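Local coordinates for FAD:protein FMN transferase (Vibrio cholerae, PDB 6NXI) that probably transfers the FMN moiety of FAD to a threonine hydroxyl of target flavoproteins, using magnesium, at residues A[251-260]-A[272-280]. Sequence-based numbering, arbitrary orientation.
Sequences INNRVVSVTV and ATGLMVMGE. With MG (magnesium ion), chain C; FAD (flavin-adenine dinucleotide), chain B.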
ATOM      1  N   ILE A 251      -3.668  -3.062  15.189  1.00 23.32           N
ATOM      2  CA  ILE A 251      -5.143  -3.108  15.085  0.60 25.41           C
ATOM      3  C   ILE A 251      -5.657  -4.363  15.765  1.00 26.34           C
ATOM      4  O   ILE A 251      -5.006  -5.419  15.703  1.00 27.97           O
ATOM      5  CB  ILE A 251      -5.652  -2.976  13.642  0.60 27.14           C
ATOM      6  CG1 ILE A 251      -5.056  -4.024  12.695  0.60 26.79           C
ATOM      7  CG2 ILE A 251      -5.430  -1.554  13.178  0.60 28.10           C
ATOM      8  CD1 ILE A 251      -5.809  -4.128  11.381  0.60 28.32           C
ATOM      9  N   ASN A 252      -6.780  -4.182  16.417  1.00 27.10           N
ATOM     10  CA  ASN A 252      -7.513  -5.237  17.131  1.00 29.90           C
ATOM     11  C   ASN A 252      -8.956  -5.071  16.680  1.00 30.78           C
ATOM     12  O   ASN A 252      -9.728  -4.295  17.343  1.00 35.71           O
ATOM     13  CB  ASN A 252      -7.304  -5.043  18.624  1.00 33.68           C
ATOM     14  CG  ASN A 252      -8.031  -6.099  19.409  1.00 38.90           C
ATOM     15  OD1 ASN A 252      -8.305  -7.172  18.883  1.00 42.63           O
ATOM     16  ND2 ASN A 252      -8.368  -5.778  20.649  1.00 43.56           N
ATOM     17  N   ASN A 253      -9.290  -5.629  15.531  1.00 27.53           N
ATOM     18  CA  ASN A 253     -10.671  -5.622  15.025  1.00 26.07           C
ATOM     19  C   ASN A 253     -10.900  -6.961  14.325  1.00 25.09           C
ATOM     20  O   ASN A 253      -9.992  -7.785  14.409  1.00 26.06           O
ATOM     21  CB  ASN A 253     -11.022  -4.359  14.251  1.00 25.87           C
ATOM     22  CG  ASN A 253     -10.331  -4.240  12.915  1.00 24.85           C
ATOM     23  OD1 ASN A 253      -9.868  -5.246  12.370  1.00 24.95           O
ATOM     24  ND2 ASN A 253     -10.300  -3.019  12.384  1.00 25.90           N
ATOM     25  N   ARG A 254     -12.052  -7.115  13.682  1.00 26.54           N
ATOM     26  CA  ARG A 254     -12.500  -8.409  13.127  1.00 26.63           C
ATOM     27  C   ARG A 254     -11.956  -8.539  11.712  1.00 26.28           C
ATOM     28  O   ARG A 254     -12.217  -9.600  11.107  1.00 27.18           O
ATOM     29  CB  ARG A 254     -14.024  -8.535  13.129  1.00 28.22           C
ATOM     30  CG  ARG A 254     -14.644  -8.764  14.502  1.00 30.88           C
ATOM     31  CD  ARG A 254     -16.149  -8.626  14.411  1.00 32.80           C
ATOM     32  NE  ARG A 254     -16.581  -7.235  14.416  1.00 34.52           N
ATOM     33  CZ  ARG A 254     -16.799  -6.506  15.517  1.00 35.46           C
ATOM     34  NH1 ARG A 254     -16.598  -7.005  16.732  1.00 35.26           N
ATOM     35  NH2 ARG A 254     -17.196  -5.254  15.388  1.00 37.37           N
ATOM     36  N   VAL A 255     -11.286  -7.524  11.174  1.00 23.93           N
ATOM     37  CA  VAL A 255     -10.990  -7.514   9.720  1.00 25.20           C
ATOM     38  C   VAL A 255      -9.801  -8.423   9.427  1.00 24.60           C
ATOM     39  O   VAL A 255      -8.756  -8.243  10.008  1.00 24.65           O
ATOM     40  CB  VAL A 255     -10.779  -6.097   9.171  1.00 23.64           C
ATOM     41  CG1 VAL A 255     -10.491  -6.145   7.667  1.00 24.02           C
ATOM     42  CG2 VAL A 255     -11.977  -5.213   9.480  1.00 24.25           C
ATOM     43  N   VAL A 256      -9.992  -9.369   8.510  1.00 24.31           N
ATOM     44  CA  VAL A 256      -8.952 -10.342   8.098  1.00 25.32           C
ATOM     45  C   VAL A 256      -8.191  -9.752   6.903  1.00 24.20           C
ATOM     46  O   VAL A 256      -6.960  -9.790   6.906  1.00 24.51           O
ATOM     47  CB  VAL A 256      -9.609 -11.680   7.712  1.00 27.18           C
ATOM     48  CG1 VAL A 256      -8.594 -12.601   7.036  1.00 29.93           C
ATOM     49  CG2 VAL A 256     -10.267 -12.325   8.909  1.00 29.89           C
ATOM     50  N   SER A 257      -8.912  -9.224   5.927  1.00 24.66           N
ATOM     51  CA  SER A 257      -8.271  -8.666   4.712  1.00 23.98           C
ATOM     52  C   SER A 257      -9.198  -7.640   4.087  1.00 23.37           C
ATOM     53  O   SER A 257     -10.429  -7.728   4.193  1.00 23.17           O
ATOM     54  CB  SER A 257      -7.863  -9.753   3.726  1.00 26.47           C
ATOM     55  OG  SER A 257      -8.996 -10.314   3.070  1.00 28.04           O
ATOM     56  N   VAL A 258      -8.601  -6.740   3.313  1.00 21.85           N
ATOM     57  CA  VAL A 258      -9.345  -5.720   2.572  1.00 22.20           C
ATOM     58  C   VAL A 258      -8.707  -5.673   1.206  1.00 21.58           C
ATOM     59  O   VAL A 258      -7.476  -5.452   1.146  1.00 22.17           O
ATOM     60  CB  VAL A 258      -9.269  -4.347   3.262  1.00 20.50           C
ATOM     61  CG1 VAL A 258     -10.010  -3.328   2.452  1.00 22.35           C
ATOM     62  CG2 VAL A 258      -9.801  -4.416   4.704  1.00 22.11           C
ATOM     63  N   THR A 259      -9.534  -5.867   0.192  1.00 21.10           N
ATOM     64  CA  THR A 259      -9.159  -5.712  -1.226  1.00 20.91           C
ATOM     65  C   THR A 259      -9.865  -4.477  -1.802  1.00 21.41           C
ATOM     66  O   THR A 259     -11.085  -4.384  -1.697  1.00 21.63           O
ATOM     67  CB  THR A 259      -9.543  -6.957  -2.027  1.00 22.65           C
ATOM     68  OG1 THR A 259      -8.942  -8.063  -1.346  1.00 24.57           O
ATOM     69  CG2 THR A 259      -9.020  -6.835  -3.444  1.00 23.55           C
ATOM     70  N   VAL A 260      -9.096  -3.578  -2.440  1.00 20.76           N
ATOM     71  CA  VAL A 260      -9.602  -2.330  -3.037  1.00 21.03           C
ATOM     72  C   VAL A 260      -9.183  -2.286  -4.509  1.00 21.18           C
ATOM     73  O   VAL A 260      -8.002  -2.533  -4.819  1.00 20.55           O
ATOM     74  CB  VAL A 260      -9.079  -1.099  -2.267  1.00 21.49           C
ATOM     75  CG1 VAL A 260      -9.542   0.168  -2.946  1.00 22.53           C
ATOM     76  CG2 VAL A 260      -9.492  -1.120  -0.803  1.00 23.10           C
ATOM     77  N   ALA A 272      -6.748   0.385   1.053  1.00 22.29           N
ATOM     78  CA  ALA A 272      -6.904  -0.959   1.628  1.00 21.46           C
ATOM     79  C   ALA A 272      -6.473  -0.901   3.102  1.00 21.61           C
ATOM     80  O   ALA A 272      -7.176  -1.473   3.955  1.00 21.72           O
ATOM     81  CB  ALA A 272      -6.111  -1.945   0.813  1.00 21.26           C
ATOM     82  N   THR A 273      -5.345  -0.245   3.399  1.00 19.85           N
ATOM     83  CA  THR A 273      -4.848  -0.214   4.798  1.00 20.60           C
ATOM     84  C   THR A 273      -5.822   0.651   5.625  1.00 21.35           C
ATOM     85  O   THR A 273      -6.172   0.304   6.773  1.00 20.82           O
ATOM     86  CB  THR A 273      -3.402   0.298   4.848  1.00 19.70           C
ATOM     87  OG1 THR A 273      -2.547  -0.450   3.941  1.00 19.01           O
ATOM     88  CG2 THR A 273      -2.893   0.202   6.273  1.00 20.36           C
ATOM     89  N   GLY A 274      -6.192   1.825   5.105  1.00 21.86           N
ATOM     90  CA  GLY A 274      -7.052   2.757   5.825  1.00 23.17           C
ATOM     91  C   GLY A 274      -8.386   2.152   6.163  1.00 22.98           C
ATOM     92  O   GLY A 274      -8.803   2.226   7.346  1.00 23.50           O
ATOM     93  N   LEU A 275      -9.034   1.505   5.199  1.00 23.37           N
ATOM     94  CA  LEU A 275     -10.349   0.890   5.457  1.00 24.39           C
ATOM     95  C   LEU A 275     -10.185  -0.272   6.464  1.00 24.12           C
ATOM     96  O   LEU A 275     -11.056  -0.444   7.353  1.00 23.92           O
ATOM     97  CB  LEU A 275     -10.997   0.464   4.144  1.00 25.18           C
ATOM     98  CG  LEU A 275     -11.277   1.582   3.145  1.00 27.34           C
ATOM     99  CD1 LEU A 275     -11.916   0.993   1.896  1.00 29.15           C
ATOM    100  CD2 LEU A 275     -12.185   2.664   3.708  1.00 28.03           C
ATOM    101  N   MET A 276      -9.095  -1.030   6.400  1.00 24.03           N
ATOM    102  CA  MET A 276      -8.830  -2.113   7.395  1.00 24.30           C
ATOM    103  C   MET A 276      -8.816  -1.551   8.831  1.00 24.90           C
ATOM    104  O   MET A 276      -9.452  -2.132   9.725  1.00 25.93           O
ATOM    105  CB  MET A 276      -7.529  -2.831   7.075  1.00 24.43           C
ATOM    106  CG  MET A 276      -7.233  -3.945   8.030  1.00 26.42           C
ATOM    107  SD  MET A 276      -6.415  -5.283   7.086  1.00 28.44           S
ATOM    108  CE  MET A 276      -6.150  -6.367   8.486  1.00 28.53           C
ATOM    109  N   VAL A 277      -8.143  -0.430   9.048  1.00 23.19           N
ATOM    110  CA  VAL A 277      -8.011   0.218  10.376  1.00 23.58           C
ATOM    111  C   VAL A 277      -9.393   0.742  10.799  1.00 23.87           C
ATOM    112  O   VAL A 277      -9.722   0.687  12.017  1.00 24.42           O
ATOM    113  CB  VAL A 277      -6.937   1.321  10.386  1.00 23.85           C
ATOM    114  CG1 VAL A 277      -6.963   2.111  11.671  1.00 24.90           C
ATOM    115  CG2 VAL A 277      -5.535   0.779  10.099  1.00 25.02           C
ATOM    116  N   MET A 278     -10.211   1.214   9.848  1.00 23.66           N
ATOM    117  CA  MET A 278     -11.570   1.756  10.176  1.00 26.61           C
ATOM    118  C   MET A 278     -12.482   0.647  10.697  1.00 27.13           C
ATOM    119  O   MET A 278     -13.335   0.941  11.577  1.00 27.43           O
ATOM    120  CB  MET A 278     -12.226   2.406   8.951  1.00 27.18           C
ATOM    121  CG  MET A 278     -11.547   3.659   8.509  1.00 27.36           C
ATOM    122  SD  MET A 278     -12.496   4.445   7.156  1.00 28.34           S
ATOM    123  CE  MET A 278     -13.642   5.437   8.100  1.00 30.97           C
ATOM    124  N   GLY A 279     -12.290  -0.585  10.217  1.00 27.05           N
ATOM    125  CA  GLY A 279     -13.182  -1.696  10.523  1.00 27.88           C
ATOM    126  C   GLY A 279     -14.315  -1.776   9.528  1.00 28.31           C
ATOM    127  O   GLY A 279     -14.461  -0.859   8.677  1.00 26.34           O
ATOM    128  N   GLU A 280     -15.056  -2.877   9.556  1.00 28.22           N
ATOM    129  CA  GLU A 280     -16.009  -3.180   8.459  1.00 28.86           C
ATOM    130  C   GLU A 280     -17.158  -2.158   8.487  1.00 30.17           C
ATOM    131  O   GLU A 280     -17.574  -1.721   7.387  1.00 30.86           O
ATOM    132  CB  GLU A 280     -16.433  -4.640   8.457  1.00 28.99           C
ATOM    133  CG  GLU A 280     -17.237  -5.083   9.655  1.00 30.06           C
ATOM    134  CD  GLU A 280     -16.489  -5.463  10.932  1.00 31.61           C
ATOM    135  OE1 GLU A 280     -15.270  -5.177  11.051  1.00 31.43           O
ATOM    136  OE2 GLU A 280     -17.171  -6.004  11.849  1.00 32.68           O
TER
HETATM  137 MG    MG C 501      -1.450   0.198   1.974  1.00 23.07          MG
HETATM  138  PA  FAD B 500       0.148  -2.167   3.959  1.00 22.05           P
HETATM  139  O1A FAD B 500      -0.926  -2.964   4.608  1.00 24.13           O
HETATM  140  O2A FAD B 500      -0.059  -1.626   2.601  1.00 20.86           O
HETATM  141  O5B FAD B 500       0.583  -0.960   4.912  1.00 22.90           O
HETATM  142  C5B FAD B 500       1.168  -1.366   6.178  1.00 22.16           C
HETATM  143  C4B FAD B 500       2.435  -0.598   6.464  1.00 22.37           C
HETATM  144  O4B FAD B 500       2.199   0.828   6.557  1.00 23.87           O
HETATM  145  C3B FAD B 500       3.058  -1.008   7.798  1.00 22.28           C
HETATM  146  O3B FAD B 500       4.013  -2.049   7.587  1.00 23.50           O
HETATM  147  C2B FAD B 500       3.670   0.300   8.312  1.00 22.17           C
HETATM  148  O2B FAD B 500       4.935   0.532   7.734  1.00 23.01           O
HETATM  149  C1B FAD B 500       2.672   1.332   7.804  1.00 23.37           C
HETATM  150  N9A FAD B 500       1.519   1.584   8.641  1.00 22.93           N
HETATM  151  C8A FAD B 500       1.016   0.814   9.699  1.00 21.95           C
HETATM  152  N7A FAD B 500      -0.126   1.283  10.139  1.00 22.65           N
HETATM  153  C5A FAD B 500      -0.385   2.425   9.406  1.00 21.88           C
HETATM  154  C6A FAD B 500      -1.433   3.355   9.453  1.00 22.87           C
HETATM  155  N6A FAD B 500      -2.505   3.250  10.259  1.00 23.64           N
HETATM  156  N1A FAD B 500      -1.398   4.345   8.539  1.00 22.41           N
HETATM  157  C2A FAD B 500      -0.333   4.437   7.719  1.00 21.94           C
HETATM  158  N3A FAD B 500       0.714   3.613   7.582  1.00 22.57           N
HETATM  159  C4A FAD B 500       0.625   2.616   8.479  1.00 22.14           C
HETATM  160  N1  FAD B 500      11.197  -3.350   3.920  1.00 26.98           N
HETATM  161  C2  FAD B 500      12.459  -3.790   4.258  1.00 29.64           C
HETATM  162  O2  FAD B 500      12.598  -4.757   5.040  1.00 29.26           O
HETATM  163  N3  FAD B 500      13.578  -3.223   3.739  1.00 28.29           N
HETATM  164  C4  FAD B 500      13.526  -2.165   2.869  1.00 29.02           C
HETATM  165  O4  FAD B 500      14.554  -1.655   2.443  1.00 31.52           O
HETATM  166  C4X FAD B 500      12.232  -1.661   2.510  1.00 26.44           C
HETATM  167  N5  FAD B 500      12.150  -0.635   1.687  1.00 25.72           N
HETATM  168  C5X FAD B 500      10.899  -0.163   1.365  1.00 24.85           C
HETATM  169  C6  FAD B 500      10.789   0.949   0.505  1.00 25.15           C
HETATM  170  C7  FAD B 500       9.576   1.485   0.128  1.00 25.26           C
HETATM  171  C7M FAD B 500       9.532   2.676  -0.803  1.00 26.33           C
HETATM  172  C8  FAD B 500       8.394   0.877   0.614  1.00 23.59           C
HETATM  173  C8M FAD B 500       7.033   1.416   0.256  1.00 25.24           C
HETATM  174  C9  FAD B 500       8.488  -0.224   1.471  1.00 23.77           C
HETATM  175  C9A FAD B 500       9.722  -0.769   1.855  1.00 24.19           C
HETATM  176  N10 FAD B 500       9.852  -1.852   2.731  1.00 26.22           N
HETATM  177  C10 FAD B 500      11.099  -2.335   3.088  1.00 25.71           C
HETATM  178  C1' FAD B 500       8.647  -2.558   3.217  1.00 28.54           C
HETATM  179  C2' FAD B 500       7.914  -1.861   4.306  1.00 29.15           C
HETATM  180  O2' FAD B 500       8.724  -1.766   5.473  1.00 29.82           O
HETATM  181  C3' FAD B 500       6.643  -2.657   4.647  1.00 27.88           C
HETATM  182  O3' FAD B 500       6.932  -3.945   5.145  1.00 28.85           O
HETATM  183  C4' FAD B 500       5.722  -2.903   3.467  1.00 29.45           C
HETATM  184  O4' FAD B 500       5.684  -1.739   2.656  1.00 27.38           O
HETATM  185  C5' FAD B 500       4.346  -3.359   3.912  1.00 27.11           C
HETATM  186  O5' FAD B 500       3.482  -3.366   2.749  1.00 27.88           O
HETATM  187  P   FAD B 500       2.066  -4.067   2.844  1.00 25.29           P
HETATM  188  O1P FAD B 500       2.153  -5.370   3.501  1.00 28.57           O
HETATM  189  O2P FAD B 500       1.525  -3.864   1.447  1.00 26.96           O
HETATM  190  O3P FAD B 500       1.418  -3.083   3.910  1.00 26.71           O
HETATM  191  O   HOH W   1     -11.539  -0.839  13.797  1.00 38.68           O
HETATM  192  O   HOH W   2     -14.086  -5.089  13.397  1.00 32.65           O
HETATM  193  O   HOH W   3     -18.651  -4.329  13.238  1.00 42.47           O
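The C-terminal end of helix 265-278 is tied to the loop leading into strand 255-262 through Asn-253, whose ND2 donates to Met-276 O at 2.9 Å, nearly straight and within its own amide plane. Met-276 O also accepts from Gly-279 N, where the chain leaves the helix with positive phi. Asn-253 OD1 takes Val-255 N from above the carbonyl plane, an Asx turn that steadies the amide, and a water links ND2 to Val-277 O. Arg-254 NE meets the syn lone pair of Glu-280 OE2 at 2.9 Å in a salt bridge, their planes 87° apart; one water bridges Arg-254 NH2 and OE2, another Arg-254 N and OE1. Beyond these polar bonds the helix packs on the eight-stranded antiparallel sheet of the ApbE fold, the N-to-C axes of 272-278 and 255-260 139° apart. Met-276 CG, anti to the backbone N (chi1 -179°), sits between Ile-251 CD1 (3.6 Å) and Val-255 CG1; the bend at chi2 lays CE against Val-255 O. Val-258 CG2 reaches Met-276 CB at 3.6 Å, and Val-260 CG2 rests on Ala-272 CA. Turned from the strand, Thr-273 OG1 binds magnesium at 2.3 Å together with FAD O2A and the backbone O atoms of Asp-269 and Thr-155.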